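Processed glycerol phosphate lipoteichoic acid synthase 2 (PDB 2W8D) belongs to the sulfatase family of the alkaline phosphatase clan, with an alpha/beta fold that carries a magnesium ion. Local coordinates at residues M169-F174 / F193-N198; V304-G309 / H340-P345. All blocks are in the same frame, centred on the assembly; numbering follows the deposited sequence.

Contact 1 of 2, residues M169-F174 / F193-N198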
loop_
_atom_site.group_PDB
_atom_site.type_symbol
_atom_site.label_atom_id
_atom_site.label_comp_id
_atom_site.label_asym_id
_atom_site.label_seq_id
_atom_site.Cartn_x
_atom_site.Cartn_y
_atom_site.Cartn_z
HETATM N N MSE A 169 -8.638 5.258 -17.474
HETATM C CA MSE A 169 -7.874 6.506 -17.649
HETATM C C MSE A 169 -6.369 6.255 -17.515
HETATM O O MSE A 169 -5.930 5.516 -16.643
HETATM C CB MSE A 169 -8.262 7.553 -16.609
HETATM C CG MSE A 169 -9.641 8.100 -16.730
HETATM SE SE MSE A 169 -9.979 9.178 -18.334
HETATM C CE MSE A 169 -8.826 10.726 -17.932
ATOM N N LYS A 170 -5.600 6.909 -18.371
ATOM C CA LYS A 170 -4.164 7.051 -18.176
ATOM C C LYS A 170 -3.873 7.983 -16.989
ATOM O O LYS A 170 -4.596 8.952 -16.775
ATOM C CB LYS A 170 -3.544 7.617 -19.446
ATOM C CG LYS A 170 -3.559 6.656 -20.617
ATOM C CD LYS A 170 -3.082 7.350 -21.872
ATOM C CE LYS A 170 -3.013 6.412 -23.058
ATOM N NZ LYS A 170 -2.941 7.241 -24.306
ATOM N N ASP A 171 -2.812 7.703 -16.238
ATOM C CA ASP A 171 -2.430 8.484 -15.067
ATOM C C ASP A 171 -2.259 10.018 -15.279
ATOM O O ASP A 171 -2.765 10.778 -14.481
ATOM C CB ASP A 171 -1.184 7.879 -14.420
ATOM C CG ASP A 171 -1.399 6.445 -13.940
ATOM O OD1 ASP A 171 -2.567 5.965 -13.898
ATOM O OD2 ASP A 171 -0.387 5.778 -13.605
ATOM N N LYS A 172 -1.559 10.466 -16.323
ATOM C CA LYS A 172 -1.382 11.916 -16.565
ATOM C C LYS A 172 -2.680 12.729 -16.621
ATOM O O LYS A 172 -2.821 13.641 -15.824
ATOM C CB LYS A 172 -0.469 12.239 -17.758
ATOM C CG LYS A 172 1.034 12.042 -17.457
ATOM C CD LYS A 172 1.892 12.466 -18.629
ATOM C CE LYS A 172 3.318 11.983 -18.481
ATOM N NZ LYS A 172 4.069 12.101 -19.791
ATOM N N PRO A 173 -3.640 12.377 -17.508
ATOM C CA PRO A 173 -4.938 13.093 -17.457
ATOM C C PRO A 173 -5.798 12.751 -16.231
ATOM O O PRO A 173 -6.590 13.576 -15.788
ATOM C CB PRO A 173 -5.647 12.667 -18.747
ATOM C CG PRO A 173 -4.960 11.406 -19.158
ATOM C CD PRO A 173 -3.547 11.497 -18.683
ATOM N N PHE A 174 -5.644 11.547 -15.682
ATOM C CA PHE A 174 -6.374 11.197 -14.471
ATOM C C PHE A 174 -5.969 12.158 -13.349
ATOM O O PHE A 174 -6.826 12.720 -12.690
ATOM C CB PHE A 174 -6.153 9.726 -14.095
ATOM C CG PHE A 174 -6.381 9.427 -12.655
ATOM C CD1 PHE A 174 -7.658 9.360 -12.141
ATOM C CD2 PHE A 174 -5.303 9.221 -11.806
ATOM C CE1 PHE A 174 -7.866 9.079 -10.797
ATOM C CE2 PHE A 174 -5.504 8.946 -10.460
ATOM C CZ PHE A 174 -6.789 8.874 -9.960
ATOM N N PHE A 193 -5.768 7.825 -4.280
ATOM C CA PHE A 193 -5.609 7.842 -5.724
ATOM C C PHE A 193 -5.089 6.502 -6.249
ATOM O O PHE A 193 -3.955 6.089 -5.945
ATOM C CB PHE A 193 -4.662 8.975 -6.119
ATOM C CG PHE A 193 -5.261 10.350 -5.959
ATOM C CD1 PHE A 193 -5.738 11.034 -7.054
ATOM C CD2 PHE A 193 -5.349 10.949 -4.706
ATOM C CE1 PHE A 193 -6.303 12.308 -6.903
ATOM C CE2 PHE A 193 -5.878 12.191 -4.550
ATOM C CZ PHE A 193 -6.363 12.896 -5.649
ATOM N N ILE A 194 -5.923 5.794 -7.005
ATOM C CA ILE A 194 -5.529 4.476 -7.507
ATOM C C ILE A 194 -5.120 4.587 -8.975
ATOM O O ILE A 194 -5.976 4.757 -9.853
ATOM C CB ILE A 194 -6.650 3.406 -7.342
ATOM C CG1 ILE A 194 -7.367 3.526 -5.978
ATOM C CG2 ILE A 194 -6.078 1.947 -7.653
ATOM C CD1 ILE A 194 -6.505 3.248 -4.742
ATOM N N THR A 195 -3.812 4.521 -9.229
ATOM C CA THR A 195 -3.276 4.652 -10.584
ATOM C C THR A 195 -3.590 3.380 -11.353
ATOM O O THR A 195 -3.866 2.368 -10.745
ATOM C CB THR A 195 -1.740 4.952 -10.599
ATOM O OG1 THR A 195 -0.973 3.841 -10.060
ATOM C CG2 THR A 195 -1.461 6.218 -9.810
ATOM N N LEU A 196 -3.492 3.444 -12.680
ATOM C CA LEU A 196 -3.875 2.385 -13.621
ATOM C C LEU A 196 -2.840 2.012 -14.680
ATOM O O LEU A 196 -2.865 0.874 -15.183
ATOM C CB LEU A 196 -5.098 2.849 -14.416
ATOM C CG LEU A 196 -6.420 2.497 -13.753
ATOM C CD1 LEU A 196 -7.592 3.041 -14.535
ATOM C CD2 LEU A 196 -6.515 0.966 -13.510
ATOM N N SER A 197 -2.009 2.980 -15.079
ATOM C CA SER A 197 -1.219 2.898 -16.291
ATOM C C SER A 197 -0.118 1.827 -16.246
ATOM O O SER A 197 0.158 1.219 -17.263
ATOM C CB SER A 197 -0.591 4.263 -16.621
ATOM O OG SER A 197 -1.508 5.153 -17.273
ATOM N N ASN A 198 0.498 1.580 -15.088
ATOM C CA ASN A 198 1.578 0.584 -15.034
ATOM C C ASN A 198 1.045 -0.846 -14.821
ATOM O O ASN A 198 1.483 -1.545 -13.894
ATOM C CB ASN A 198 2.626 0.952 -13.966
ATOM C CG ASN A 198 3.931 0.222 -14.153
ATOM O OD1 ASN A 198 4.440 0.115 -15.283
ATOM N ND2 ASN A 198 4.504 -0.275 -13.048
HETATM O O HOH W 1 0.392 3.318 -12.727
#

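Contact 2 of 2, residues V304-G309 / H340-P345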
loop_
_atom_site.group_PDB
_atom_site.type_symbol
_atom_site.label_atom_id
_atom_site.label_comp_id
_atom_site.label_asym_id
_atom_site.label_seq_id
_atom_site.Cartn_x
_atom_site.Cartn_y
_atom_site.Cartn_z
ATOM N N VAL A 304 14.146 5.147 6.393
ATOM C CA VAL A 304 14.143 4.075 7.417
ATOM C C VAL A 304 14.317 2.652 6.857
ATOM O O VAL A 304 13.716 2.317 5.844
ATOM C CB VAL A 304 13.012 4.248 8.520
ATOM C CG1 VAL A 304 12.136 5.458 8.261
ATOM C CG2 VAL A 304 12.239 3.005 8.763
ATOM N N HIS A 305 15.172 1.847 7.503
ATOM C CA HIS A 305 15.545 0.503 7.000
ATOM C C HIS A 305 14.862 -0.652 7.725
ATOM O O HIS A 305 15.126 -1.828 7.442
ATOM C CB HIS A 305 17.071 0.301 7.007
ATOM C CG HIS A 305 17.807 1.437 6.390
ATOM N ND1 HIS A 305 17.588 1.839 5.090
ATOM C CD2 HIS A 305 18.713 2.301 6.906
ATOM C CE1 HIS A 305 18.334 2.900 4.828
ATOM N NE2 HIS A 305 19.032 3.193 5.910
ATOM N N LYS A 306 14.013 -0.313 8.674
ATOM C CA LYS A 306 13.229 -1.318 9.361
ATOM C C LYS A 306 12.368 -2.124 8.376
ATOM O O LYS A 306 11.720 -1.568 7.507
ATOM C CB LYS A 306 12.315 -0.649 10.382
ATOM C CG LYS A 306 13.057 -0.010 11.546
ATOM C CD LYS A 306 12.047 0.377 12.587
ATOM C CE LYS A 306 12.632 1.272 13.671
ATOM N NZ LYS A 306 11.472 1.797 14.463
ATOM N N TYR A 307 12.388 -3.440 8.528
ATOM C CA TYR A 307 11.480 -4.353 7.808
ATOM C C TYR A 307 10.048 -4.024 8.219
ATOM O O TYR A 307 9.806 -3.731 9.385
ATOM C CB TYR A 307 11.886 -5.806 8.097
ATOM C CG TYR A 307 13.091 -6.209 7.278
ATOM C CD1 TYR A 307 14.320 -5.557 7.410
ATOM C CD2 TYR A 307 12.982 -7.202 6.322
ATOM C CE1 TYR A 307 15.435 -5.921 6.598
ATOM C CE2 TYR A 307 14.059 -7.579 5.528
ATOM C CZ TYR A 307 15.258 -6.945 5.657
ATOM O OH TYR A 307 16.246 -7.375 4.830
ATOM N N ALA A 308 9.132 -4.013 7.244
ATOM C CA ALA A 308 7.742 -3.625 7.447
ATOM C C ALA A 308 6.872 -4.162 6.324
ATOM O O ALA A 308 7.362 -4.375 5.238
ATOM C CB ALA A 308 7.620 -2.074 7.509
ATOM N N GLY A 309 5.571 -4.329 6.560
ATOM C CA GLY A 309 4.639 -4.744 5.503
ATOM C C GLY A 309 3.423 -3.833 5.375
ATOM O O GLY A 309 3.252 -2.920 6.169
ATOM N N HIS A 340 8.687 -1.529 17.195
ATOM C CA HIS A 340 8.144 -2.059 15.922
ATOM C C HIS A 340 8.680 -3.446 15.560
ATOM O O HIS A 340 9.897 -3.600 15.444
ATOM C CB HIS A 340 8.415 -1.068 14.771
ATOM C CG HIS A 340 8.140 -1.621 13.404
ATOM N ND1 HIS A 340 6.874 -1.969 12.972
ATOM C CD2 HIS A 340 8.972 -1.883 12.368
ATOM C CE1 HIS A 340 6.944 -2.416 11.731
ATOM N NE2 HIS A 340 8.205 -2.360 11.338
ATOM N N ARG A 341 7.787 -4.432 15.378
ATOM C CA ARG A 341 8.214 -5.804 15.012
ATOM C C ARG A 341 8.672 -5.886 13.561
ATOM O O ARG A 341 8.112 -5.224 12.710
ATOM C CB ARG A 341 7.150 -6.868 15.348
ATOM C CG ARG A 341 5.846 -6.830 14.512
ATOM C CD ARG A 341 5.944 -7.656 13.213
ATOM N NE ARG A 341 4.727 -7.527 12.409
ATOM C CZ ARG A 341 4.463 -6.525 11.569
ATOM N NH1 ARG A 341 5.332 -5.530 11.401
ATOM N NH2 ARG A 341 3.311 -6.503 10.912
ATOM N N GLU A 342 9.697 -6.685 13.274
ATOM C CA GLU A 342 10.268 -6.720 11.933
ATOM C C GLU A 342 10.193 -8.074 11.257
ATOM O O GLU A 342 10.808 -8.279 10.223
ATOM C CB GLU A 342 11.705 -6.242 11.975
ATOM C CG GLU A 342 11.794 -4.749 12.249
ATOM C CD GLU A 342 13.194 -4.196 12.095
ATOM O OE1 GLU A 342 13.845 -3.943 13.132
ATOM O OE2 GLU A 342 13.642 -4.022 10.946
ATOM N N VAL A 343 9.424 -8.991 11.823
ATOM C CA VAL A 343 9.207 -10.283 11.230
ATOM C C VAL A 343 7.925 -10.121 10.385
ATOM O O VAL A 343 6.839 -9.995 10.936
ATOM C CB VAL A 343 9.027 -11.371 12.327
ATOM C CG1 VAL A 343 8.906 -12.727 11.708
ATOM C CG2 VAL A 343 10.224 -11.372 13.338
ATOM N N ILE A 344 8.063 -10.115 9.054
ATOM C CA ILE A 344 6.989 -9.653 8.176
ATOM C C ILE A 344 6.289 -10.831 7.533
ATOM O O ILE A 344 6.869 -11.512 6.702
ATOM C CB ILE A 344 7.485 -8.664 7.080
ATOM C CG1 ILE A 344 8.441 -7.580 7.640
ATOM C CG2 ILE A 344 6.319 -7.983 6.394
ATOM C CD1 ILE A 344 7.894 -6.810 8.804
ATOM N N PRO A 345 5.034 -11.093 7.922
ATOM C CA PRO A 345 4.337 -12.195 7.232
ATOM C C PRO A 345 4.032 -11.863 5.788
ATOM O O PRO A 345 3.790 -10.686 5.447
ATOM C CB PRO A 345 3.002 -12.320 7.980
ATOM C CG PRO A 345 3.177 -11.594 9.249
ATOM C CD PRO A 345 4.248 -10.542 9.044
#

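Contact 1 of 2, residues M169-F174 / F193-N198
Asp171, in the first turn of helix 171-183, reaches into the loop Thr195-Ser197 that follows strand 189-194, joining a helix N-terminus to the C-terminal end of a parallel strand in the alpha/beta core of the sulfatase fold. CG stands anti to the carbonyl carbon (chi1 -61°), which carries the carboxylate across to the loop. Along the side chain, CB comes nearest Ser197 OG, and CG lies 3.5 Å from Ser197 CB. OD1 then takes two backbone donors. Leu196 N reaches its syn lone pair at 2.9 Å in a nearly straight bond. Ser197 N meets the same oxygen at 3.3 Å, from well above the carboxylate plane (41° out of it). OD2 lies between Thr195 CB and Ser197 CB, 3.4 Å from each, and accepts from a water at 2.7 Å.

The exchange is reciprocal: Ser197 OG accepts from Asp171 N at 3.0 Å and so satisfies an amide at the helix start, where Lys170 is the N-cap residue. Tyr230 OH of helix 219-244 meets Lys172 N in turn. With these N-H groups and the helix end close by, the carboxylate is probably favoured as the anion.

The loop also backs the metal site. Thr195 OG1 bonds to Ser38 O and Glu40 N, and Asn198 ND2 to Glu40 O, holding the main chain of a magnesium ligand from the second shell.

One turn along the helix, Phe174, its CG anti to the backbone N, has its ring beside that of Phe193, where Phe174 CZ lies 3.8 Å from Phe193 CD1, the approach oblique. Beside Asp171, the water that donates to OD2 also donates to Thr195 OG1 and accepts from Asn198 N at 2.9 Å.

Contact 2 of 2, residues V304-G309 / H340-P345
At the junction between the large mixed sheet of the sulfatase fold and the small C-terminal antiparallel sheet, Tyr307, next to Ala308 of strand 308-309, meets His340, Glu342 and Ile344, which lie in or just before strand 344-345. Two side chains from the 340-345 segment grip the backbone of Tyr307 at its two polar atoms. Glu342, extended beyond CG, brings OE2 to Tyr307 N at 2.8 Å; the amide comes in on the anti side of this oxygen, 21° out of the carboxylate plane. The same OE2 lies 3.2 Å from Lys306 CA and near the edge of the tyrosine ring on its CD1 side.

On His340, CG is anti to the backbone N (chi1 169°), turning the imidazole toward the carbonyl of the same residue, Tyr307. NE2 donates to Tyr307 O at 2.9 Å, within the carbonyl plane, although the oxygen is tilted 17° from the ring plane. Ser333 OG bonds to ND1, so both ring nitrogens are engaged and the ring's rotation is fixed. The Lys306 chain runs antiparallel to the His340 side chain, its CD 3.8 Å from His340 CD2, and its NZ goes on to Ile335 O.

Ile344 supplies the apolar part. Its CD1 packs 3.4 Å from Ala308 N, CG1 faces Tyr307 CB, and CG2 lies 3.7 Å from Gly309 N, a close approach to backbone that glycine permits by having no side chain. Strand 308-309 itself pairs with strand 70-76 through Ala308, while Ile344 pairs with Ile352 of the small sheet. The arrangement belongs to the interface between the main alpha/beta sheet and the smaller C-terminal antiparallel sheet, as in sulfatases.

Both contacts reach the large mixed sheet, but on opposite sides of the chain's centre, with their own centres 29 Å apart and nearest atoms about 16 Å apart. Contact 1 is wholly buried and ties the start of a helix to the loop that follows an inner parallel strand, close to the magnesium site. Contact 2 is only partly buried and joins the big sheet to the small C-terminal one. In each, a carboxylate accepts from the main chain, two N-H groups in contact 1 and one in contact 2. The first is enclosed, with both donors on one oxygen and a water on the other; the second shares the work with an imidazole and an isoleucine, at a more open boundary.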